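Local coordinates for protein shikimate dehydrogenase (NADP(+)) (Peptoclostridium difficile, PDB 5DZS) that probably catalyses the reversible NADPH-linked reduction of 3-dehydroshikimate to shikimate, the fourth of seven steps of the chorismate pathway that leads to the aromatic amino acids, at residues H20-E25 against Y261-L266; Y96-D101 against Q244-D249; S198-F203 against L219-S224. All coordinates share one frame; numbering follows the deposited sequence. Where two conformers were deposited one is given.

Contact 1 of 3, residues H20-E25 against Y261-L266; sequences HKRVFE and YNELKL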
loop_
_atom_site.group_PDB
_atom_site.type_symbol
_atom_site.label_atom_id
_atom_site.label_comp_id
_atom_site.label_asym_id
_atom_site.label_seq_id
_atom_site.Cartn_x
_atom_site.Cartn_y
_atom_site.Cartn_z
ATOM N N HIS B 20 -15.821 -10.035 -3.660
ATOM C CA HIS B 20 -14.966 -9.388 -4.647
ATOM C C HIS B 20 -15.727 -8.935 -5.893
ATOM O O HIS B 20 -15.440 -7.870 -6.422
ATOM C CB HIS B 20 -13.754 -10.267 -5.001
ATOM C CG HIS B 20 -12.727 -10.330 -3.911
ATOM N ND1 HIS B 20 -11.711 -9.418 -3.798
ATOM C CD2 HIS B 20 -12.563 -11.200 -2.892
ATOM C CE1 HIS B 20 -10.956 -9.720 -2.763
ATOM N NE2 HIS B 20 -11.445 -10.806 -2.196
ATOM N N LYS B 21 -16.686 -9.741 -6.347
ATOM C CA LYS B 21 -17.554 -9.354 -7.478
ATOM C C LYS B 21 -18.233 -8.027 -7.173
ATOM O O LYS B 21 -18.219 -7.119 -7.992
ATOM C CB LYS B 21 -18.609 -10.417 -7.757
ATOM C CG LYS B 21 -19.587 -10.021 -8.866
ATOM C CD LYS B 21 -20.614 -11.119 -9.123
ATOM C CE LYS B 21 -21.526 -10.811 -10.299
ATOM N NZ LYS B 21 -20.810 -10.633 -11.585
ATOM N N ARG B 22 -18.828 -7.919 -5.987
ATOM C CA ARG B 22 -19.494 -6.687 -5.578
ATOM C C ARG B 22 -18.551 -5.491 -5.530
ATOM O O ARG B 22 -18.923 -4.384 -5.921
ATOM C CB ARG B 22 -20.193 -6.892 -4.235
ATOM C CG ARG B 22 -21.465 -7.710 -4.326
ATOM C CD ARG B 22 -22.520 -6.937 -5.111
ATOM N NE ARG B 22 -23.805 -7.619 -5.192
ATOM C CZ ARG B 22 -24.778 -7.488 -4.304
ATOM N NH1 ARG B 22 -25.918 -8.143 -4.484
ATOM N NH2 ARG B 22 -24.623 -6.701 -3.241
ATOM N N VAL B 23 -17.319 -5.702 -5.061
ATOM C CA VAL B 23 -16.362 -4.605 -4.993
ATOM C C VAL B 23 -15.992 -4.130 -6.388
ATOM O O VAL B 23 -16.003 -2.918 -6.675
ATOM C CB VAL B 23 -15.090 -4.991 -4.212
ATOM C CG1 VAL B 23 -14.140 -3.803 -4.153
ATOM C CG2 VAL B 23 -15.458 -5.399 -2.820
ATOM N N PHE B 24 -15.736 -5.075 -7.305
ATOM C CA PHE B 24 -15.438 -4.705 -8.683
ATOM C C PHE B 24 -16.613 -3.946 -9.293
ATOM O O PHE B 24 -16.433 -2.952 -10.015
ATOM C CB PHE B 24 -15.147 -5.911 -9.609
ATOM C CG PHE B 24 -13.925 -6.705 -9.247
ATOM C CD1 PHE B 24 -12.733 -6.083 -8.902
ATOM C CD2 PHE B 24 -13.937 -8.106 -9.373
ATOM C CE1 PHE B 24 -11.590 -6.818 -8.615
ATOM C CE2 PHE B 24 -12.813 -8.837 -9.074
ATOM C CZ PHE B 24 -11.635 -8.213 -8.693
ATOM N N GLU B 25 -17.827 -4.378 -8.983
ATOM C CA GLU B 25 -19.001 -3.714 -9.563
ATOM C C GLU B 25 -19.150 -2.287 -9.070
ATOM O O GLU B 25 -19.426 -1.364 -9.857
ATOM C CB GLU B 25 -20.290 -4.474 -9.238
ATOM C CG GLU B 25 -20.441 -5.775 -9.988
ATOM C CD GLU B 25 -21.620 -6.619 -9.526
ATOM O OE1 GLU B 25 -22.247 -6.319 -8.489
ATOM O OE2 GLU B 25 -21.934 -7.598 -10.230
ATOM N N TYR B 261 -21.132 -4.537 3.043
ATOM C CA TYR B 261 -21.491 -5.403 4.141
ATOM C C TYR B 261 -23.007 -5.433 4.385
ATOM O O TYR B 261 -23.580 -6.501 4.542
ATOM C CB TYR B 261 -20.781 -4.928 5.419
ATOM C CG TYR B 261 -21.256 -5.576 6.712
ATOM C CD1 TYR B 261 -20.905 -6.880 7.036
ATOM C CD2 TYR B 261 -22.039 -4.871 7.630
ATOM C CE1 TYR B 261 -21.318 -7.467 8.215
ATOM C CE2 TYR B 261 -22.460 -5.463 8.816
ATOM C CZ TYR B 261 -22.090 -6.762 9.102
ATOM O OH TYR B 261 -22.501 -7.378 10.278
ATOM N N ASN B 262 -23.638 -4.267 4.426
ATOM C CA ASN B 262 -25.084 -4.218 4.662
ATOM C C ASN B 262 -25.876 -4.856 3.531
ATOM O O ASN B 262 -26.880 -5.543 3.773
ATOM C CB ASN B 262 -25.547 -2.777 4.909
ATOM C CG ASN B 262 -25.008 -2.206 6.212
ATOM O OD1 ASN B 262 -24.909 -2.901 7.222
ATOM N ND2 ASN B 262 -24.673 -0.924 6.195
ATOM N N GLU B 263 -25.448 -4.628 2.288
ATOM C CA GLU B 263 -26.153 -5.212 1.154
ATOM C C GLU B 263 -25.974 -6.728 1.156
ATOM O O GLU B 263 -26.926 -7.463 0.884
ATOM C CB GLU B 263 -25.736 -4.555 -0.178
ATOM C CG GLU B 263 -26.251 -3.117 -0.314
ATOM C CD GLU B 263 -25.913 -2.472 -1.648
ATOM O OE1 GLU B 263 -25.261 -3.147 -2.483
ATOM O OE2 GLU B 263 -26.301 -1.290 -1.851
ATOM N N LEU B 264 -24.780 -7.206 1.494
ATOM C CA LEU B 264 -24.529 -8.654 1.530
ATOM C C LEU B 264 -25.212 -9.343 2.695
ATOM O O LEU B 264 -25.720 -10.459 2.554
ATOM C CB LEU B 264 -23.027 -8.946 1.587
ATOM C CG LEU B 264 -22.251 -8.757 0.300
ATOM C CD1 LEU B 264 -20.770 -8.911 0.607
ATOM C CD2 LEU B 264 -22.699 -9.760 -0.754
ATOM N N LYS B 265 -25.240 -8.669 3.839
ATOM C CA LYS B 265 -25.855 -9.204 5.051
ATOM C C LYS B 265 -27.350 -9.508 4.851
ATOM O O LYS B 265 -27.925 -10.309 5.589
ATOM C CB LYS B 265 -25.596 -8.229 6.203
ATOM C CG LYS B 265 -26.124 -8.614 7.569
ATOM C CD LYS B 265 -25.297 -7.901 8.631
ATOM C CE LYS B 265 -25.991 -7.815 9.977
ATOM N NZ LYS B 265 -27.068 -6.788 9.960
ATOM N N LEU B 266 -27.964 -8.878 3.845
ATOM C CA LEU B 266 -29.369 -9.139 3.500
ATOM C C LEU B 266 -29.487 -10.292 2.491
ATOM O O LEU B 266 -30.326 -11.178 2.645
ATOM C CB LEU B 266 -30.023 -7.895 2.899
ATOM C CG LEU B 266 -30.101 -6.644 3.768
ATOM C CD1 LEU B 266 -30.675 -5.493 2.954
ATOM C CD2 LEU B 266 -30.925 -6.887 5.026
#
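Arg22 lies against Leu264 with the aliphatic part of its chain, Arg22 CG standing 4.3 Å from Leu264 CD2, while its guanidinium carries on toward Glu263. The bend that takes it there is at the second torsion (chi2 -67°); beyond it the chain straightens and reaches across to helix 255-268. Glu263 meets the group in two ways. Its CB sits at the guanidinium edge, in plane, 3.9 Å from Arg22 NH2, whereas Glu263 OE1 approaches the same nitrogen obliquely at 3.7 Å, a long salt bridge with the carboxylate turned 76° from the guanidinium plane. The stronger partner of Arg22 NH2 is Glu267, one helical turn further on. Arg22 and Lys21 were each modelled in two conformers, and the salt-bridge distances hold for one of them.

The elements joined are helix 16-27 of the substrate-binding domain and helix 255-268, near the C-terminus, which returns to that domain after the chain has passed through the parallel sheet of the nucleotide-binding region. Leu264 is buried, also packing on Gln18 and Ile19 a turn earlier in helix 16-27, about 7 Å from the side chains of Val15 and Tyr211, both predicted to bind shikimate. On the outer side the charges form a network: Glu25 OE2 lies 3.5 Å from Lys21 NZ, and Glu25 OE1 makes a long pair with Arg22 NE at 3.9 Å.

Contact 2 of 3, residues Y96-D101 against Q244-D249; sequences YGYNTD and QEIWQD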
loop_
_atom_site.group_PDB
_atom_site.type_symbol
_atom_site.label_atom_id
_atom_site.label_comp_id
_atom_site.label_asym_id
_atom_site.label_seq_id
_atom_site.Cartn_x
_atom_site.Cartn_y
_atom_site.Cartn_z
ATOM N N TYR B 96 4.635 -10.810 -4.409
ATOM C CA TYR B 96 4.682 -10.049 -3.163
ATOM C C TYR B 96 3.596 -10.552 -2.250
ATOM O O TYR B 96 2.422 -10.653 -2.663
ATOM C CB TYR B 96 4.433 -8.564 -3.430
ATOM C CG TYR B 96 5.522 -7.870 -4.227
ATOM C CD1 TYR B 96 5.668 -8.081 -5.591
ATOM C CD2 TYR B 96 6.362 -6.971 -3.618
ATOM C CE1 TYR B 96 6.676 -7.456 -6.294
ATOM C CE2 TYR B 96 7.339 -6.326 -4.328
ATOM C CZ TYR B 96 7.502 -6.584 -5.652
ATOM O OH TYR B 96 8.484 -5.924 -6.396
ATOM N N GLY B 97 3.955 -10.867 -1.029
ATOM C CA GLY B 97 3.023 -11.355 -0.022
ATOM C C GLY B 97 2.680 -10.332 1.046
ATOM O O GLY B 97 3.584 -9.661 1.585
ATOM N N TYR B 98 1.393 -10.270 1.396
ATOM C CA TYR B 98 0.860 -9.362 2.398
ATOM C C TYR B 98 -0.079 -10.115 3.317
ATOM O O TYR B 98 -0.505 -11.237 3.004
ATOM C CB TYR B 98 0.056 -8.221 1.732
ATOM C CG TYR B 98 0.798 -7.452 0.679
ATOM C CD1 TYR B 98 0.917 -7.929 -0.625
ATOM C CD2 TYR B 98 1.386 -6.242 0.964
ATOM C CE1 TYR B 98 1.615 -7.239 -1.575
ATOM C CE2 TYR B 98 2.044 -5.516 -0.019
ATOM C CZ TYR B 98 2.141 -6.035 -1.303
ATOM O OH TYR B 98 2.823 -5.322 -2.288
ATOM N N ASN B 99 -0.418 -9.506 4.440
ATOM C CA ASN B 99 -1.376 -10.111 5.348
ATOM C C ASN B 99 -2.354 -9.084 5.820
ATOM O O ASN B 99 -1.990 -8.154 6.563
ATOM C CB ASN B 99 -0.676 -10.770 6.513
ATOM C CG ASN B 99 -1.644 -11.560 7.370
ATOM O OD1 ASN B 99 -2.704 -11.035 7.749
ATOM N ND2 ASN B 99 -1.304 -12.791 7.674
ATOM N N THR B 100 -3.603 -9.230 5.418
ATOM C CA THR B 100 -4.607 -8.319 5.880
ATOM C C THR B 100 -5.325 -8.828 7.158
ATOM O O THR B 100 -6.302 -8.173 7.588
ATOM C CB THR B 100 -5.647 -8.192 4.847
ATOM O OG1 THR B 100 -6.282 -9.488 4.742
ATOM C CG2 THR B 100 -5.055 -7.712 3.490
ATOM N N ASP B 101 -4.889 -9.942 7.778
ATOM C CA ASP B 101 -5.591 -10.467 8.993
ATOM C C ASP B 101 -5.595 -9.520 10.205
ATOM O O ASP B 101 -6.629 -9.401 10.902
ATOM C CB ASP B 101 -5.065 -11.861 9.432
ATOM C CG ASP B 101 -5.679 -13.012 8.640
ATOM O OD1 ASP B 101 -6.717 -12.812 7.989
ATOM O OD2 ASP B 101 -5.130 -14.144 8.699
ATOM N N GLN B 244 -8.003 -5.493 -2.459
ATOM C CA GLN B 244 -8.215 -4.723 -3.669
ATOM C C GLN B 244 -7.360 -3.448 -3.707
ATOM O O GLN B 244 -6.837 -3.067 -4.764
ATOM C CB GLN B 244 -9.694 -4.423 -3.823
ATOM C CG GLN B 244 -10.503 -5.653 -4.183
ATOM C CD GLN B 244 -10.157 -6.186 -5.558
ATOM O OE1 GLN B 244 -9.566 -5.495 -6.372
ATOM N NE2 GLN B 244 -10.533 -7.437 -5.822
ATOM N N GLU B 245 -7.195 -2.809 -2.551
ATOM C CA GLU B 245 -6.376 -1.602 -2.470
ATOM C C GLU B 245 -4.924 -1.956 -2.839
ATOM O O GLU B 245 -4.255 -1.246 -3.562
ATOM C CB GLU B 245 -6.405 -0.983 -1.068
ATOM C CG GLU B 245 -7.727 -0.312 -0.722
ATOM C CD GLU B 245 -7.687 0.381 0.618
ATOM O OE1 GLU B 245 -8.354 1.433 0.759
ATOM O OE2 GLU B 245 -6.981 -0.064 1.529
ATOM N N ILE B 246 -4.451 -3.073 -2.310
ATOM C CA ILE B 246 -3.096 -3.538 -2.594
ATOM C C ILE B 246 -2.905 -3.896 -4.072
ATOM O O ILE B 246 -1.936 -3.475 -4.713
ATOM C CB ILE B 246 -2.763 -4.764 -1.723
ATOM C CG1 ILE B 246 -2.622 -4.320 -0.257
ATOM C CG2 ILE B 246 -1.469 -5.428 -2.216
ATOM C CD1 ILE B 246 -2.625 -5.456 0.727
ATOM N N TRP B 247 -3.867 -4.629 -4.617
ATOM C CA TRP B 247 -3.788 -5.094 -6.000
ATOM C C TRP B 247 -3.808 -3.951 -6.991
ATOM O O TRP B 247 -3.081 -4.006 -8.012
ATOM C CB TRP B 247 -4.890 -6.101 -6.303
ATOM C CG TRP B 247 -4.742 -7.434 -5.592
ATOM C CD1 TRP B 247 -3.573 -8.042 -5.244
ATOM C CD2 TRP B 247 -5.786 -8.311 -5.178
ATOM N NE1 TRP B 247 -3.821 -9.215 -4.611
ATOM C CE2 TRP B 247 -5.182 -9.430 -4.578
ATOM C CE3 TRP B 247 -7.180 -8.264 -5.252
ATOM C CZ2 TRP B 247 -5.917 -10.484 -4.059
ATOM C CZ3 TRP B 247 -7.904 -9.326 -4.745
ATOM C CH2 TRP B 247 -7.291 -10.400 -4.140
ATOM N N GLN B 248 -4.588 -2.909 -6.713
ATOM C CA GLN B 248 -4.676 -1.750 -7.642
ATOM C C GLN B 248 -3.676 -0.634 -7.285
ATOM O O GLN B 248 -3.393 0.272 -8.101
ATOM C CB GLN B 248 -6.087 -1.156 -7.617
ATOM C CG GLN B 248 -7.256 -2.127 -7.720
ATOM C CD GLN B 248 -7.406 -2.787 -9.075
ATOM O OE1 GLN B 248 -7.186 -2.169 -10.115
ATOM N NE2 GLN B 248 -7.838 -4.042 -9.067
ATOM N N ASP B 249 -3.139 -0.704 -6.074
ATOM C CA ASP B 249 -2.244 0.326 -5.521
ATOM C C ASP B 249 -2.994 1.663 -5.414
ATOM O O ASP B 249 -2.458 2.731 -5.754
ATOM C CB ASP B 249 -0.907 0.487 -6.273
ATOM C CG ASP B 249 0.139 1.255 -5.452
ATOM O OD1 ASP B 249 0.288 0.967 -4.245
ATOM O OD2 ASP B 249 0.832 2.132 -6.019
#
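Ile246 lays its CG2 methyl over one face of the Tyr98 ring, a CH-pi contact in which the carbon is 3.8 Å from the ring centroid and 16° off the ring normal. The methyl is offset toward the rim, and Tyr98 CE1 is its closest ring atom at 3.6 Å. The other arm of the isoleucine works at the root of the same side chain: Ile246 CD1 stands 4.0 Å from Tyr98 CG. It also reaches toward Thr100, whose CG2 lies 4.3 Å from Ile246 CD1. The first torsion of Ile246 (chi1 -70°) sets CG2 anti to the backbone N and CG1 beside it, which spreads the two arms over ring and threonine.

Around this apolar patch, Thr100 OG1 is hydrogen-bonded to Asn86 ND2, which probably helps keep the threonine methyl turned to the helix. The backbone of Tyr98 bonds to Asn86 and Thr87, at the start of strand 87-91. Phe74 of the second subunit also packs on Tyr98, which places the ring close to the dimer interface. Just past Ile246 the helix ends in a Schellman motif, with Asp249 at positive phi as its C-prime residue.

Next to Thr100, Asp101 pairs with Lys65, the predicted proton acceptor, and bonds to Gln239 on helix 233-248. The contact packs that helix on strand 94-98 of the mixed sheet of the substrate-binding domain, and the end of the strand leads into the probable shikimate site, where Asn86, Asp101 and Gln239 are predicted to bind shikimate.

Contact 3 of 3, residues S198-F203 against L219-S224; sequences SIIQNF and LRIGNS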
loop_
_atom_site.group_PDB
_atom_site.type_symbol
_atom_site.label_atom_id
_atom_site.label_comp_id
_atom_site.label_asym_id
_atom_site.label_seq_id
_atom_site.Cartn_x
_atom_site.Cartn_y
_atom_site.Cartn_z
ATOM N N SER B 198 -20.099 -25.354 28.497
ATOM C CA SER B 198 -19.487 -25.091 29.808
ATOM C C SER B 198 -18.308 -24.122 29.737
ATOM O O SER B 198 -18.079 -23.346 30.671
ATOM C CB SER B 198 -19.023 -26.397 30.443
ATOM O OG SER B 198 -20.112 -27.278 30.626
ATOM N N ILE B 199 -17.545 -24.192 28.647
ATOM C CA ILE B 199 -16.414 -23.280 28.444
ATOM C C ILE B 199 -16.954 -21.927 27.980
ATOM O O ILE B 199 -16.522 -20.880 28.465
ATOM C CB ILE B 199 -15.394 -23.839 27.424
ATOM C CG1 ILE B 199 -14.634 -25.025 28.037
ATOM C CG2 ILE B 199 -14.406 -22.749 26.974
ATOM C CD1 ILE B 199 -13.748 -25.768 27.051
ATOM N N ILE B 200 -17.918 -21.952 27.063
ATOM C CA ILE B 200 -18.519 -20.714 26.559
ATOM C C ILE B 200 -19.143 -19.911 27.694
ATOM O O ILE B 200 -19.116 -18.685 27.701
ATOM C CB ILE B 200 -19.574 -20.990 25.468
ATOM C CG1 ILE B 200 -18.875 -21.557 24.226
ATOM C CG2 ILE B 200 -20.308 -19.703 25.107
ATOM C CD1 ILE B 200 -19.799 -21.960 23.096
ATOM N N GLN B 201 -19.682 -20.614 28.675
ATOM C CA GLN B 201 -20.298 -19.947 29.805
ATOM C C GLN B 201 -19.303 -19.074 30.591
ATOM O O GLN B 201 -19.711 -18.112 31.230
ATOM C CB GLN B 201 -20.936 -20.987 30.715
ATOM C CG GLN B 201 -21.829 -20.413 31.792
ATOM C CD GLN B 201 -22.588 -21.497 32.515
ATOM O OE1 GLN B 201 -22.489 -22.674 32.162
ATOM N NE2 GLN B 201 -23.359 -21.113 33.527
ATOM N N ASN B 202 -18.003 -19.380 30.504
ATOM C CA ASN B 202 -16.982 -18.628 31.253
ATOM C C ASN B 202 -16.451 -17.358 30.576
ATOM O O ASN B 202 -15.484 -16.764 31.060
ATOM C CB ASN B 202 -15.796 -19.545 31.610
ATOM C CG ASN B 202 -16.180 -20.672 32.550
ATOM O OD1 ASN B 202 -17.148 -20.570 33.310
ATOM N ND2 ASN B 202 -15.399 -21.750 32.524
ATOM N N PHE B 203 -17.080 -16.942 29.479
ATOM C CA PHE B 203 -16.652 -15.744 28.750
ATOM C C PHE B 203 -17.832 -14.818 28.512
ATOM O O PHE B 203 -18.978 -15.259 28.541
ATOM C CB PHE B 203 -15.932 -16.136 27.442
ATOM C CG PHE B 203 -14.638 -16.846 27.694
ATOM C CD1 PHE B 203 -14.625 -18.207 27.961
ATOM C CD2 PHE B 203 -13.444 -16.144 27.757
ATOM C CE1 PHE B 203 -13.439 -18.861 28.255
ATOM C CE2 PHE B 203 -12.255 -16.791 28.040
ATOM C CZ PHE B 203 -12.252 -18.151 28.292
ATOM N N LEU B 219 -21.580 -19.461 17.976
ATOM C CA LEU B 219 -22.327 -18.221 18.239
ATOM C C LEU B 219 -23.775 -18.487 18.615
ATOM O O LEU B 219 -24.380 -17.716 19.357
ATOM C CB LEU B 219 -22.269 -17.273 17.036
ATOM C CG LEU B 219 -20.869 -16.801 16.652
ATOM C CD1 LEU B 219 -20.954 -15.752 15.548
ATOM C CD2 LEU B 219 -20.137 -16.259 17.870
ATOM N N ARG B 220 -24.328 -19.576 18.094
ATOM C CA ARG B 220 -25.693 -19.943 18.408
ATOM C C ARG B 220 -25.768 -20.296 19.897
ATOM O O ARG B 220 -26.719 -19.913 20.573
ATOM C CB ARG B 220 -26.169 -21.056 17.468
ATOM C CG ARG B 220 -27.572 -21.592 17.712
ATOM C CD ARG B 220 -28.251 -21.989 16.397
ATOM N NE ARG B 220 -27.332 -22.572 15.407
ATOM C CZ ARG B 220 -27.329 -23.843 15.000
ATOM N NH1 ARG B 220 -26.438 -24.240 14.095
ATOM N NH2 ARG B 220 -28.198 -24.727 15.490
ATOM N N ILE B 221 -24.738 -20.967 20.418
ATOM C CA ILE B 221 -24.684 -21.287 21.858
ATOM C C ILE B 221 -24.481 -20.006 22.677
ATOM O O ILE B 221 -25.051 -19.856 23.756
ATOM C CB ILE B 221 -23.558 -22.297 22.200
ATOM C CG1 ILE B 221 -23.869 -23.674 21.601
ATOM C CG2 ILE B 221 -23.403 -22.449 23.719
ATOM C CD1 ILE B 221 -22.716 -24.656 21.688
ATOM N N GLY B 222 -23.659 -19.093 22.163
ATOM C CA GLY B 222 -23.382 -17.832 22.851
ATOM C C GLY B 222 -24.605 -16.941 22.962
ATOM O O GLY B 222 -24.870 -16.364 24.016
ATOM N N ASN B 223 -25.355 -16.830 21.870
ATOM C CA ASN B 223 -26.566 -16.017 21.865
ATOM C C ASN B 223 -27.626 -16.531 22.829
ATOM O O ASN B 223 -28.381 -15.741 23.389
ATOM C CB ASN B 223 -27.150 -15.917 20.454
ATOM C CG ASN B 223 -26.355 -14.984 19.563
ATOM O OD1 ASN B 223 -25.932 -13.911 19.996
ATOM N ND2 ASN B 223 -26.168 -15.374 18.309
ATOM N N SER B 224 -27.673 -17.847 23.031
ATOM C CA SER B 224 -28.663 -18.445 23.937
ATOM C C SER B 224 -28.401 -18.049 25.393
ATOM O O SER B 224 -29.302 -18.104 26.227
ATOM C CB SER B 224 -28.683 -19.972 23.804
ATOM O OG SER B 224 -27.500 -20.558 24.319
#
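No flat side chain enters the meeting of Ile200 with Ile221 and Gly222; the aromatic ring close by, that of Phe203, has Ile199 O at its edge, in the ring plane, and its side chain packs on Ile178 of strand 177-180. The contact itself is aliphatic. Ile200 CD1 comes within 3.7 Å of Ile221 CG2 and 3.9 Å of Ile221 CB, the two side chains crossing at about a right angle, so that the end of one arm rests against the branch point of the other. With chi1 at -67°, Ile200 carries CG2 anti to its own nitrogen; this second methyl is directed to Gly222, 4.2 Å from its CA. The backbones run close here, Ile200 CA and Gly222 CA being 6.8 Å apart, which is consistent with the absence of a side chain on the glycine.

Ile200 to Phe203 form a type I beta turn. Across from it, Ser224 OG donates to Ile221 O at 2.6 Å, tilted 31° from the carbonyl plane. Further out, Lys227 NZ bonds to the carbonyl oxygens of Gln201 and Phe203.

Ile200 also touches Leu206, as does Leu219, so both short helices rest on strand 205-208. Such helices packed against a parallel sheet are characteristic of the Rossmann-like NADP-binding domain.

Overall arrangement
Contacts 1 and 2 belong to the substrate-binding half and use helices 255-268 and 233-248 respectively, which follow each other near the end of the chain. They touch through His20 and Gln244, His20 ND1 lying 3.1 Å from Gln244 NE2 in a probable hydrogen bond. Contact 3 stands apart in the nucleotide-binding half, with its centre about 35 Å from that of contact 2, on the opposite side of the chain's centre. Chemistry follows place: 20-25 with 261-266 mixes a buried leucine with charges at the surface, 96-101 with 244-249 is apolar and aromatic between the predicted shikimate site and the dimer interface, and 198-203 with 219-224 is buried and wholly aliphatic.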